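Local coordinates for fucose-specific lectin (Aleuria aurantia, PDB 6GKE), which binds L-fucose through sites set between the blades of a six-bladed beta-propeller, preferring the alpha-1,6-linked core fucose of glycoproteins, at residues A11-W15 with A64-W68; K114-L118 with I130-Q135; K188-H192 with G202-A206; E234-E238 with G249-D253. The protein carries 1 engineered substitution. All coordinates share one frame. Where two conformers were deposited one is given. Numbering follows the deposited sequence.

Contact 1. Residues A11-W15 with A64-W68; sequences AAISW and AAVTW. With GOL (glycerol), chain J.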
loop_
_atom_site.group_PDB
_atom_site.type_symbol
_atom_site.label_atom_id
_atom_site.label_comp_id
_atom_site.label_asym_id
_atom_site.label_seq_id
_atom_site.Cartn_x
_atom_site.Cartn_y
_atom_site.Cartn_z
ATOM N N ALA A 11 -12.691 -1.073 10.667
ATOM C CA ALA A 11 -13.706 -0.995 11.722
ATOM C C ALA A 11 -13.980 -2.407 12.224
ATOM O O ALA A 11 -13.891 -3.355 11.462
ATOM C CB ALA A 11 -14.972 -0.338 11.224
ATOM N N ALA A 12 -14.315 -2.533 13.508
ATOM C CA ALA A 12 -14.482 -3.850 14.100
ATOM C C ALA A 12 -15.569 -3.830 15.171
ATOM O O ALA A 12 -15.734 -2.847 15.887
ATOM C CB ALA A 12 -13.178 -4.322 14.686
ATOM N N ILE A 13 -16.254 -4.971 15.293
ATOM C CA ILE A 13 -17.318 -5.186 16.272
ATOM C C ILE A 13 -17.171 -6.596 16.853
ATOM O O ILE A 13 -16.536 -7.473 16.266
ATOM C CB ILE A 13 -18.717 -4.989 15.651
ATOM C CG1 ILE A 13 -18.926 -5.922 14.453
ATOM C CG2 ILE A 13 -18.959 -3.526 15.304
ATOM C CD1 ILE A 13 -20.320 -5.927 13.870
ATOM N N SER A 14 -17.809 -6.800 18.004
ATOM C CA SER A 14 -17.767 -8.069 18.707
ATOM C C SER A 14 -19.029 -8.190 19.558
ATOM O O SER A 14 -19.507 -7.181 20.086
ATOM C CB SER A 14 -16.519 -8.150 19.566
ATOM O OG SER A 14 -16.372 -9.402 20.219
ATOM N N TRP A 15 -19.535 -9.414 19.711
ATOM C CA TRP A 15 -20.629 -9.657 20.634
ATOM C C TRP A 15 -20.516 -11.063 21.218
ATOM O O TRP A 15 -19.998 -11.980 20.593
ATOM C CB TRP A 15 -22.005 -9.411 19.995
ATOM C CG TRP A 15 -22.381 -10.313 18.860
ATOM C CD1 TRP A 15 -23.152 -11.437 18.917
ATOM C CD2 TRP A 15 -22.061 -10.125 17.471
ATOM N NE1 TRP A 15 -23.315 -11.967 17.668
ATOM C CE2 TRP A 15 -22.659 -11.186 16.758
ATOM C CE3 TRP A 15 -21.310 -9.180 16.757
ATOM C CZ2 TRP A 15 -22.532 -11.326 15.376
ATOM C CZ3 TRP A 15 -21.184 -9.319 15.391
ATOM C CH2 TRP A 15 -21.793 -10.375 14.711
ATOM N N ALA A 64 -16.364 3.246 10.334
ATOM C CA ALA A 64 -16.719 2.977 11.719
ATOM C C ALA A 64 -17.864 1.966 11.705
ATOM O O ALA A 64 -18.545 1.830 10.694
ATOM C CB ALA A 64 -17.104 4.249 12.449
ATOM N N ALA A 65 -18.083 1.268 12.815
ATOM C CA ALA A 65 -19.155 0.279 12.855
ATOM C C ALA A 65 -19.659 0.086 14.281
ATOM O O ALA A 65 -18.885 0.200 15.237
ATOM C CB ALA A 65 -18.690 -1.035 12.282
ATOM N N VAL A 66 -20.951 -0.250 14.386
ATOM C CA VAL A 66 -21.595 -0.609 15.657
ATOM C C VAL A 66 -22.522 -1.804 15.431
ATOM O O VAL A 66 -22.918 -2.098 14.303
ATOM C CB VAL A 66 -22.386 0.564 16.263
ATOM C CG1 VAL A 66 -21.478 1.722 16.636
ATOM C CG2 VAL A 66 -23.511 1.035 15.349
ATOM N N THR A 67 -22.900 -2.454 16.535
ATOM C CA THR A 67 -23.789 -3.603 16.482
ATOM C C THR A 67 -24.624 -3.682 17.760
ATOM O O THR A 67 -24.217 -3.216 18.819
ATOM C CB THR A 67 -22.987 -4.892 16.259
ATOM O OG1 THR A 67 -23.854 -6.003 16.024
ATOM C CG2 THR A 67 -22.089 -5.238 17.428
ATOM N N TRP A 68 -25.791 -4.305 17.634
ATOM C CA TRP A 68 -26.645 -4.660 18.761
ATOM C C TRP A 68 -27.557 -5.799 18.299
ATOM O O TRP A 68 -27.637 -6.082 17.104
ATOM C CB TRP A 68 -27.450 -3.458 19.287
ATOM C CG TRP A 68 -28.488 -2.953 18.329
ATOM C CD1 TRP A 68 -29.822 -3.239 18.323
ATOM C CD2 TRP A 68 -28.267 -2.079 17.207
ATOM N NE1 TRP A 68 -30.442 -2.608 17.280
ATOM C CE2 TRP A 68 -29.513 -1.892 16.576
ATOM C CE3 TRP A 68 -27.144 -1.433 16.675
ATOM C CZ2 TRP A 68 -29.664 -1.104 15.438
ATOM C CZ3 TRP A 68 -27.293 -0.646 15.553
ATOM C CH2 TRP A 68 -28.538 -0.490 14.942
HETATM C C1 GOL J . -15.832 0.561 15.637
HETATM O O1 GOL J . -15.826 1.630 14.670
HETATM C C2 GOL J . -14.397 0.079 15.823
HETATM O O2 GOL J . -13.815 0.103 14.540
HETATM C C3 GOL J . -13.709 1.125 16.711
HETATM O O3 GOL J . -12.280 1.016 16.739
#

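Contact 2. Residues K114-L118 with I130-Q135; sequences KLAAL and IRVYYQ. With FUC (alpha-L-fucopyranose), chain E.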
loop_
_atom_site.group_PDB
_atom_site.type_symbol
_atom_site.label_atom_id
_atom_site.label_comp_id
_atom_site.label_asym_id
_atom_site.label_seq_id
_atom_site.Cartn_x
_atom_site.Cartn_y
_atom_site.Cartn_z
ATOM N N LYS A 114 -11.623 11.324 9.786
ATOM C CA LYS A 114 -11.867 9.978 10.276
ATOM C C LYS A 114 -13.325 9.893 10.732
ATOM O O LYS A 114 -14.040 10.895 10.773
ATOM C CB LYS A 114 -10.854 9.619 11.365
ATOM C CG LYS A 114 -9.407 9.889 10.973
ATOM C CD LYS A 114 -8.995 9.285 9.637
ATOM C CE LYS A 114 -7.577 9.635 9.239
ATOM N NZ LYS A 114 -7.419 11.075 8.921
ATOM N N LEU A 115 -13.765 8.674 11.064
ATOM C CA LEU A 115 -15.100 8.449 11.600
ATOM C C LEU A 115 -14.997 7.602 12.860
ATOM O O LEU A 115 -14.183 6.674 12.930
ATOM C CB LEU A 115 -15.990 7.705 10.598
ATOM C CG LEU A 115 -16.366 8.455 9.324
ATOM C CD1 LEU A 115 -17.151 7.541 8.397
ATOM C CD2 LEU A 115 -17.160 9.718 9.625
ATOM N N ALA A 116 -15.890 7.879 13.811
ATOM C CA ALA A 116 -16.092 6.993 14.939
ATOM C C ALA A 116 -17.591 6.871 15.175
ATOM O O ALA A 116 -18.364 7.742 14.783
ATOM C CB ALA A 116 -15.394 7.510 16.173
ATOM N N ALA A 117 -17.997 5.787 15.830
ATOM C CA ALA A 117 -19.389 5.606 16.154
ATOM C C ALA A 117 -19.507 4.842 17.466
ATOM O O ALA A 117 -18.634 4.054 17.825
ATOM C CB ALA A 117 -20.129 4.890 15.044
ATOM N N LEU A 118 -20.623 5.085 18.153
ATOM C CA LEU A 118 -20.983 4.325 19.337
ATOM C C LEU A 118 -22.485 4.045 19.307
ATOM O O LEU A 118 -23.243 4.654 18.548
ATOM C CB LEU A 118 -20.557 5.063 20.615
ATOM C CG LEU A 118 -21.156 6.451 20.860
ATOM C CD1 LEU A 118 -22.613 6.399 21.306
ATOM C CD2 LEU A 118 -20.329 7.199 21.900
ATOM N N ILE A 130 -27.641 5.627 18.422
ATOM C CA ILE A 130 -26.373 5.652 17.694
ATOM C C ILE A 130 -25.856 7.089 17.675
ATOM O O ILE A 130 -26.634 8.024 17.524
ATOM C CB ILE A 130 -26.526 5.105 16.259
ATOM C CG1 ILE A 130 -27.164 3.716 16.239
ATOM C CG2 ILE A 130 -25.187 5.103 15.533
ATOM C CD1 ILE A 130 -27.637 3.285 14.873
ATOM N N ARG A 131 -24.540 7.235 17.791
ATOM C CA ARG A 131 -23.893 8.530 17.597
ATOM C C ARG A 131 -22.701 8.315 16.667
ATOM O O ARG A 131 -21.934 7.372 16.864
ATOM C CB ARG A 131 -23.435 9.131 18.930
ATOM C CG ARG A 131 -24.531 9.272 19.982
ATOM C CD ARG A 131 -25.557 10.330 19.617
ATOM N NE ARG A 131 -26.575 10.549 20.641
ATOM C CZ ARG A 131 -27.764 9.951 20.702
ATOM N NH1 ARG A 131 -28.068 8.950 19.887
ATOM N NH2 ARG A 131 -28.661 10.361 21.588
ATOM N N VAL A 132 -22.570 9.197 15.671
ATOM C CA VAL A 132 -21.509 9.139 14.683
ATOM C C VAL A 132 -20.727 10.453 14.751
ATOM O O VAL A 132 -21.334 11.520 14.774
ATOM C CB VAL A 132 -22.065 8.894 13.271
ATOM C CG1 VAL A 132 -20.951 8.837 12.238
ATOM C CG2 VAL A 132 -22.911 7.634 13.213
ATOM N N TYR A 133 -19.395 10.345 14.776
ATOM C CA TYR A 133 -18.500 11.488 14.931
ATOM C C TYR A 133 -17.637 11.625 13.680
ATOM O O TYR A 133 -17.117 10.637 13.155
ATOM C CB TYR A 133 -17.652 11.326 16.199
ATOM C CG TYR A 133 -18.527 11.228 17.419
ATOM C CD1 TYR A 133 -18.965 12.366 18.077
ATOM C CD2 TYR A 133 -19.020 10.003 17.839
ATOM C CE1 TYR A 133 -19.852 12.290 19.139
ATOM C CE2 TYR A 133 -19.911 9.912 18.896
ATOM C CZ TYR A 133 -20.337 11.057 19.543
ATOM O OH TYR A 133 -21.232 10.942 20.573
ATOM N N TYR A 134 -17.502 12.870 13.219
ATOM C CA TYR A 134 -16.859 13.182 11.955
ATOM C C TYR A 134 -16.358 14.624 12.015
ATOM O O TYR A 134 -16.698 15.378 12.920
ATOM C CB TYR A 134 -17.841 13.008 10.787
ATOM C CG TYR A 134 -18.995 13.982 10.815
ATOM C CD1 TYR A 134 -20.092 13.788 11.640
ATOM C CD2 TYR A 134 -18.979 15.131 10.041
ATOM C CE1 TYR A 134 -21.134 14.702 11.700
ATOM C CE2 TYR A 134 -20.014 16.051 10.085
ATOM C CZ TYR A 134 -21.099 15.838 10.914
ATOM O OH TYR A 134 -22.121 16.741 10.976
ATOM N N GLN A 135 -15.575 15.014 11.008
ATOM C CA GLN A 135 -15.153 16.396 10.859
ATOM C C GLN A 135 -15.628 16.928 9.509
ATOM O O GLN A 135 -15.729 16.190 8.530
ATOM C CB GLN A 135 -13.640 16.524 10.989
ATOM C CG GLN A 135 -13.166 16.056 12.354
ATOM C CD GLN A 135 -11.773 16.525 12.674
ATOM O OE1 GLN A 135 -10.782 15.997 12.165
ATOM N NE2 GLN A 135 -11.685 17.551 13.503
HETATM C C1 FUC E . -28.342 14.036 22.331
HETATM C C2 FUC E . -27.234 14.788 21.606
HETATM C C3 FUC E . -26.027 14.929 22.545
HETATM C C4 FUC E . -25.594 13.554 23.062
HETATM C C5 FUC E . -26.781 12.953 23.803
HETATM C C6 FUC E . -26.464 11.605 24.415
HETATM O O1 FUC E . -28.855 14.902 23.342
HETATM O O2 FUC E . -27.724 16.066 21.156
HETATM O O3 FUC E . -24.958 15.615 21.894
HETATM O O4 FUC E . -25.253 12.663 21.997
HETATM O O5 FUC E . -27.873 12.801 22.895
HETATM O O HOH W 1 -10.837 13.270 11.627
#

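Contact 3. Residues K188-H192 with G202-A206; sequences KIREH and GGFSA. With FUC (alpha-L-fucopyranose), chain F.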
loop_
_atom_site.group_PDB
_atom_site.type_symbol
_atom_site.label_atom_id
_atom_site.label_comp_id
_atom_site.label_asym_id
_atom_site.label_seq_id
_atom_site.Cartn_x
_atom_site.Cartn_y
_atom_site.Cartn_z
ATOM N N LYS A 188 -1.802 16.395 22.237
ATOM C CA LYS A 188 -2.306 15.604 23.335
ATOM C C LYS A 188 -3.625 14.952 22.930
ATOM O O LYS A 188 -4.500 15.600 22.349
ATOM C CB LYS A 188 -2.556 16.471 24.567
ATOM C CG LYS A 188 -1.307 17.059 25.194
ATOM C CD LYS A 188 -0.749 16.249 26.331
ATOM C CE LYS A 188 0.374 16.955 27.063
ATOM N NZ LYS A 188 1.371 17.532 26.133
ATOM N N ILE A 189 -3.772 13.677 23.283
ATOM C CA ILE A 189 -5.071 13.014 23.290
ATOM C C ILE A 189 -5.886 13.665 24.405
ATOM O O ILE A 189 -5.392 13.781 25.527
ATOM C CB ILE A 189 -4.984 11.490 23.523
ATOM C CG1 ILE A 189 -3.835 10.820 22.765
ATOM C CG2 ILE A 189 -6.320 10.839 23.185
ATOM C CD1 ILE A 189 -3.981 10.895 21.273
ATOM N N ARG A 190 -7.114 14.076 24.087
ATOM C CA ARG A 190 -8.032 14.684 25.033
ATOM C C ARG A 190 -9.353 13.914 24.995
ATOM O O ARG A 190 -9.564 13.059 24.143
ATOM C CB ARG A 190 -8.264 16.154 24.675
ATOM C CG ARG A 190 -7.015 17.017 24.680
ATOM C CD ARG A 190 -6.520 17.329 26.074
ATOM N NE ARG A 190 -5.436 18.296 26.027
ATOM C CZ ARG A 190 -4.810 18.780 27.092
ATOM N NH1 ARG A 190 -5.191 18.427 28.310
ATOM N NH2 ARG A 190 -3.795 19.613 26.921
ATOM N N GLU A 191 -10.233 14.258 25.936
ATOM C CA GLU A 191 -11.453 13.521 26.201
ATOM C C GLU A 191 -12.607 14.510 26.341
ATOM O O GLU A 191 -12.484 15.500 27.054
ATOM C CB GLU A 191 -11.267 12.727 27.495
ATOM C CG GLU A 191 -12.462 11.908 27.939
ATOM C CD GLU A 191 -12.266 11.305 29.320
ATOM O OE1 GLU A 191 -11.864 12.064 30.227
ATOM O OE2 GLU A 191 -12.528 10.092 29.500
ATOM N N HIS A 192 -13.735 14.206 25.691
ATOM C CA HIS A 192 -14.974 14.968 25.854
ATOM C C HIS A 192 -16.043 14.002 26.363
ATOM O O HIS A 192 -16.095 12.856 25.924
ATOM C CB HIS A 192 -15.374 15.680 24.552
ATOM C CG HIS A 192 -15.855 17.077 24.765
ATOM N ND1 HIS A 192 -15.048 18.042 25.328
ATOM C CD2 HIS A 192 -17.036 17.671 24.480
ATOM C CE1 HIS A 192 -15.721 19.173 25.389
ATOM N NE2 HIS A 192 -16.946 18.973 24.884
ATOM N N GLY A 202 -13.180 16.191 29.718
ATOM C CA GLY A 202 -12.779 15.119 30.610
ATOM C C GLY A 202 -11.383 15.321 31.176
ATOM O O GLY A 202 -10.588 16.136 30.700
ATOM N N GLY A 203 -11.081 14.520 32.200
ATOM C CA GLY A 203 -9.806 14.607 32.898
ATOM C C GLY A 203 -8.660 13.894 32.189
ATOM O O GLY A 203 -7.504 14.134 32.519
ATOM N N PHE A 204 -8.952 13.012 31.228
ATOM C CA PHE A 204 -7.908 12.236 30.569
ATOM C C PHE A 204 -7.112 13.106 29.592
ATOM O O PHE A 204 -7.687 13.808 28.776
ATOM C CB PHE A 204 -8.491 11.074 29.770
ATOM C CG PHE A 204 -7.440 10.328 28.991
ATOM C CD1 PHE A 204 -6.486 9.579 29.660
ATOM C CD2 PHE A 204 -7.359 10.420 27.608
ATOM C CE1 PHE A 204 -5.491 8.915 28.963
ATOM C CE2 PHE A 204 -6.361 9.753 26.914
ATOM C CZ PHE A 204 -5.437 8.998 27.594
ATOM N N SER A 205 -5.783 12.977 29.618
ATOM C CA SER A 205 -4.955 13.484 28.536
ATOM C C SER A 205 -3.659 12.678 28.467
ATOM O O SER A 205 -3.191 12.143 29.465
ATOM C CB SER A 205 -4.682 14.967 28.659
ATOM O OG SER A 205 -3.828 15.249 29.754
ATOM N N ALA A 206 -3.084 12.612 27.265
ATOM C CA ALA A 206 -1.828 11.904 27.060
ATOM C C ALA A 206 -1.128 12.434 25.813
ATOM O O ALA A 206 -1.738 12.551 24.755
ATOM C CB ALA A 206 -2.076 10.424 26.910
HETATM C C1 FUC F . -15.026 11.620 34.042
HETATM C C2 FUC F . -13.784 11.880 33.205
HETATM C C3 FUC F . -12.793 10.726 33.357
HETATM C C4 FUC F . -13.484 9.410 32.999
HETATM C C5 FUC F . -14.678 9.227 33.928
HETATM C C6 FUC F . -15.451 7.946 33.642
HETATM O O1 FUC F . -14.643 11.719 35.406
HETATM O O2 FUC F . -13.198 13.131 33.596
HETATM O O3 FUC F . -11.616 10.967 32.587
HETATM O O4 FUC F . -13.976 9.428 31.658
HETATM O O5 FUC F . -15.580 10.331 33.757
HETATM O O HOH W 2 -9.314 15.854 28.261
#

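Contact 4. Residues E234-E238 with G249-D253; sequences EELYE and GQIKD. With FUC (alpha-L-fucopyranose), chain G.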
loop_
_atom_site.group_PDB
_atom_site.type_symbol
_atom_site.label_atom_id
_atom_site.label_comp_id
_atom_site.label_asym_id
_atom_site.label_seq_id
_atom_site.Cartn_x
_atom_site.Cartn_y
_atom_site.Cartn_z
ATOM N N GLU A 234 5.012 2.372 14.586
ATOM C CA GLU A 234 5.361 2.616 15.985
ATOM C C GLU A 234 4.538 1.632 16.819
ATOM O O GLU A 234 3.584 1.032 16.330
ATOM C CB GLU A 234 5.079 4.058 16.404
ATOM C CG GLU A 234 5.808 5.091 15.570
ATOM C CD GLU A 234 7.320 5.063 15.665
ATOM O OE1 GLU A 234 7.958 5.673 14.790
ATOM O OE2 GLU A 234 7.853 4.450 16.615
ATOM N N GLU A 235 4.887 1.464 18.092
ATOM C CA GLU A 235 4.162 0.510 18.924
ATOM C C GLU A 235 2.791 1.078 19.309
ATOM O O GLU A 235 2.587 2.290 19.407
ATOM C CB GLU A 235 4.944 0.154 20.189
ATOM C CG GLU A 235 6.337 -0.409 19.952
ATOM C CD GLU A 235 6.453 -1.769 19.282
ATOM O OE1 GLU A 235 5.418 -2.352 18.878
ATOM O OE2 GLU A 235 7.605 -2.244 19.158
ATOM N N LEU A 236 1.857 0.153 19.537
ATOM C CA LEU A 236 0.535 0.424 20.073
ATOM C C LEU A 236 0.645 0.880 21.533
ATOM O O LEU A 236 1.398 0.291 22.312
ATOM C CB LEU A 236 -0.276 -0.873 19.975
ATOM C CG LEU A 236 -1.696 -0.838 20.533
ATOM C CD1 LEU A 236 -2.563 0.162 19.785
ATOM C CD2 LEU A 236 -2.316 -2.226 20.478
ATOM N N TYR A 237 -0.145 1.899 21.892
ATOM C CA TYR A 237 -0.286 2.370 23.262
ATOM C C TYR A 237 -1.701 2.098 23.765
ATOM O O TYR A 237 -2.669 2.178 22.996
ATOM C CB TYR A 237 -0.035 3.875 23.362
ATOM C CG TYR A 237 1.412 4.254 23.211
ATOM C CD1 TYR A 237 1.993 4.320 21.956
ATOM C CD2 TYR A 237 2.209 4.534 24.309
ATOM C CE1 TYR A 237 3.328 4.648 21.790
ATOM C CE2 TYR A 237 3.546 4.880 24.162
ATOM C CZ TYR A 237 4.106 4.934 22.899
ATOM O OH TYR A 237 5.423 5.265 22.746
ATOM N N GLU A 238 -1.796 1.846 25.073
ATOM C CA GLU A 238 -3.073 1.743 25.762
ATOM C C GLU A 238 -3.033 2.601 27.027
ATOM O O GLU A 238 -2.088 2.498 27.818
ATOM C CB GLU A 238 -3.362 0.302 26.181
ATOM C CG GLU A 238 -4.703 0.107 26.871
ATOM C CD GLU A 238 -4.815 -1.232 27.572
ATOM O OE1 GLU A 238 -4.109 -1.411 28.587
ATOM O OE2 GLU A 238 -5.601 -2.096 27.114
ATOM N N GLY A 249 0.842 2.671 28.484
ATOM C CA GLY A 249 1.890 1.703 28.245
ATOM C C GLY A 249 1.797 1.127 26.850
ATOM O O GLY A 249 0.726 1.059 26.256
ATOM N N GLN A 250 2.950 0.702 26.331
ATOM C CA GLN A 250 3.025 0.061 25.036
ATOM C C GLN A 250 2.569 -1.397 25.140
ATOM O O GLN A 250 2.872 -2.093 26.107
ATOM C CB GLN A 250 4.444 0.116 24.476
ATOM C CG GLN A 250 4.896 1.520 24.104
ATOM C CD GLN A 250 6.302 1.548 23.554
ATOM O OE1 GLN A 250 7.012 0.552 23.544
ATOM N NE2 GLN A 250 6.713 2.701 23.059
ATOM N N ILE A 251 1.844 -1.834 24.110
ATOM C CA ILE A 251 1.519 -3.222 23.866
ATOM C C ILE A 251 2.436 -3.669 22.736
ATOM O O ILE A 251 2.308 -3.172 21.623
ATOM C CB ILE A 251 0.037 -3.380 23.490
ATOM C CG1 ILE A 251 -0.869 -3.017 24.667
ATOM C CG2 ILE A 251 -0.244 -4.782 22.958
ATOM C CD1 ILE A 251 -2.312 -2.809 24.281
ATOM N N LYS A 252 3.385 -4.551 23.046
ATOM C CA LYS A 252 4.412 -4.871 22.084
ATOM C C LYS A 252 4.964 -6.271 22.338
ATOM O O LYS A 252 4.756 -6.868 23.391
ATOM C CB LYS A 252 5.522 -3.819 22.112
ATOM C CG LYS A 252 6.301 -3.713 23.411
ATOM C CD LYS A 252 7.277 -2.565 23.358
ATOM C CE LYS A 252 8.086 -2.379 24.621
ATOM N NZ LYS A 252 8.975 -1.199 24.510
ATOM N N ASP A 253 5.671 -6.752 21.317
ATOM C CA ASP A 253 6.289 -8.055 21.254
ATOM C C ASP A 253 7.746 -7.829 20.852
ATOM O O ASP A 253 8.006 -7.326 19.766
ATOM C CB ASP A 253 5.518 -8.918 20.251
ATOM C CG ASP A 253 6.088 -10.297 19.970
ATOM O OD1 ASP A 253 7.237 -10.557 20.369
ATOM O OD2 ASP A 253 5.369 -11.098 19.339
HETATM C C1 FUC G . -5.708 -4.385 32.283
HETATM C C2 FUC G . -4.733 -3.725 31.318
HETATM C C3 FUC G . -4.567 -4.584 30.064
HETATM C C4 FUC G . -5.936 -4.897 29.447
HETATM C C5 FUC G . -6.808 -5.548 30.508
HETATM C C6 FUC G . -8.212 -5.895 30.034
HETATM O O1 FUC G . -5.121 -5.585 32.793
HETATM O O2 FUC G . -3.472 -3.553 31.974
HETATM O O3 FUC G . -3.689 -3.928 29.151
HETATM O O4 FUC G . -6.613 -3.712 29.001
HETATM O O5 FUC G . -6.944 -4.674 31.628
HETATM O O HOH W 3 2.741 -2.591 19.024
HETATM O O HOH W 4 5.589 -5.183 18.957
HETATM O O HOH W 5 8.671 -4.556 20.349
#

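Contact 1. Residues A11-W15 with A64-W68
Two strands can run side by side, nearly parallel, without forming a sheet, and residues 11-15 and 64-68 show how side-chain packing, rather than backbone pairing, joins them. Their directions differ by 13° and their axes approach to 5.6 Å, yet no hydrogen bond crosses between them; each backbone pairs with the next strand of its own sheet, as Ile13 does with Arg24 and Val66 with Arg77. Thr67 and Ile13 have the most surface buried, together nearly half of the total. Ile13, with chi1 in the p well, spans both Ala65 and Thr67: CG2 lies 3.9 Å from CB of Ala65 and CD1 3.7 Å from CB of Thr67. Thr67 turns its methyl CG2 to the Trp15 ring, 4.1 Å from Trp15 CE3, and its OG1 hydrogen-bonds the carbonyl of Gln75 in the adjacent strand. Nearer the start of both strands the spacing is filled by small residues, CB of Ala11 meeting CB of Ala65 at 3.9 Å. A glycerol, probably from the crystallisation liquor, bridges the strands by accepting hydrogen bonds at O2 from Ala12 N and at O1 from Ala65 N, each 2.9 Å long; it also bonds Ala268 N. Apolar packing between the first strands of successive four-stranded sheets, here from repeats 1 and 2, is the arrangement of neighbouring innermost strands around the central channel of a beta-propeller.

Contact 2. Residues K114-L118 with I130-Q135
The fucose site that uses Arg131 rests on an antiparallel hairpin, whose strands 116-118 and 130-134 run 166° apart. Two hydrogen-bonded pairs hold it. Ala116 N donates to Tyr133 O (3.1 Å) and Tyr133 N to Ala116 O (2.8 Å); Leu118 N donates to Arg131 O (2.9 Å) and Arg131 N to Leu118 O (3.0 Å). Between them lies the non-hydrogen-bonded pair Ala117 and Val132, where the CA atoms close to 4.4 Å and Ala117 CA makes a CA-H...O contact of 3.2 Å with Arg131 O. These are the first two strands of a propeller blade, and on one face Ala116, Leu118 and Tyr133 pack on strands 168-174 and 177-183 of the next blade. On that face Leu118 CD1 lies 3.7 Å from Arg131 CG, and Leu118 CD2 is 4.1 Å from Tyr133 CE2. Beyond its packed aliphatic part, Arg131 donates from NE to fucose O4 (2.8 Å) and from NH2 to fucose O5 (2.9 Å), while its NH1 bonds Ile130 O (2.9 Å). Glu146 and Trp199 also hydrogen-bond this sugar. At the far end of the pairing, a water accepts from Lys114 N and donates to Gln135 OE1, each at 2.8 Å, while Gln135 NE2 bonds Thr162.

Contact 3. Residues K188-H192 with G202-A206
A hairpin at the outer edge of a propeller blade shows how departure from regular pairing can create a sugar site. Backbone hydrogen bonds set its frame: Ile189 N to Ala206 O (2.8 Å) and Ala206 N to Ile189 O (3.1 Å) make one antiparallel hydrogen-bonded pair, and Gly202 N to Glu191 O (2.8 Å) picks up the pairing again farther along. Between these points the backbone of 202-206 leaves strand 188-192, and a water enters the gap, accepting from Glu191 N at 3.0 Å and lying 2.8 Å from Gly202 O and 2.7 Å from Phe204 O. Apolar contact is limited to Ile189 CG2 at the edge of the Phe204 ring, 3.9 Å from CE2; the ring also meets Trp245 of the following repeat. Glu191 joins the side-chain and ligand bonds. Its extended side chain crosses to 202-206, where OE1 accepts from Phe204 N at 3.2 Å; a CB on Gly202 would collide with that same oxygen. Arg179 and Trp245 hydrogen-bond the fucose too. The sugar itself gives O3 to Glu191 OE1 (2.6 Å) and O4 to Glu191 OE2 (2.7 Å), while its O2 accepts a 2.9 Å hydrogen bond from Gly203 N.

Contact 4. Residues E234-E238 with G249-D253
The two faces of this hairpin carry contrasting side chains. Tyr237 and Gln250, both with chi1 in the m well, lie together on one face: Gln250 CG sits over the Tyr237 ring, 3.9 Å from its centroid in a CH-pi contact, and Gln250 NE2 donates to Tyr237 OH at 2.9 Å. Gln250 OE1 accepts from Lys252 NZ (2.8 Å). On the other face Leu236 CD2 touches Ile251 CD1 at 3.8 Å. Glu238, t at chi1 and chi2, stretches out so that OE1 and OE2 receive fucose O3 (2.6 Å) and O4 (2.7 Å). Glu235 folds back (m, m), its OE1 accepting a hydrogen bond from a water 2.7 Å away that also joins Leu236 N and Ile251 O, its OE2 accepting from Thr258 N. Glu238 N to Gly249 O (2.9 Å) and Ile251 N to Leu236 O (2.8 Å) link the backbones. Strand 236-241 lies between strand 224-230 and the blade-edge strand 249-251, while Leu236 and Ile251 pack against Trp290 of strand 286-293 in the next blade.

Followed from the N terminus, the four contacts come in series, none nested in or crossing another. Contact 1 closes the longest loop, 48 residues, spanning the rest of the first blade and joining it to the second through their innermost strands. Contacts 2, 3 and 4 close short hairpin connections of 11, 9 and 10 residues within the third, fourth and fifth repeats. Contact 2 pairs the inner strands of its blade and touches contact 1, Val66 CG1 lying 3.7 Å from Leu118 C, so contacts 1 and 2 link inner strands of three blades. Contacts 3 and 4, pairing outer strands, lie about 19 Å apart between centres; contacts 2 and 4 fall on opposite sides of the chain's centre.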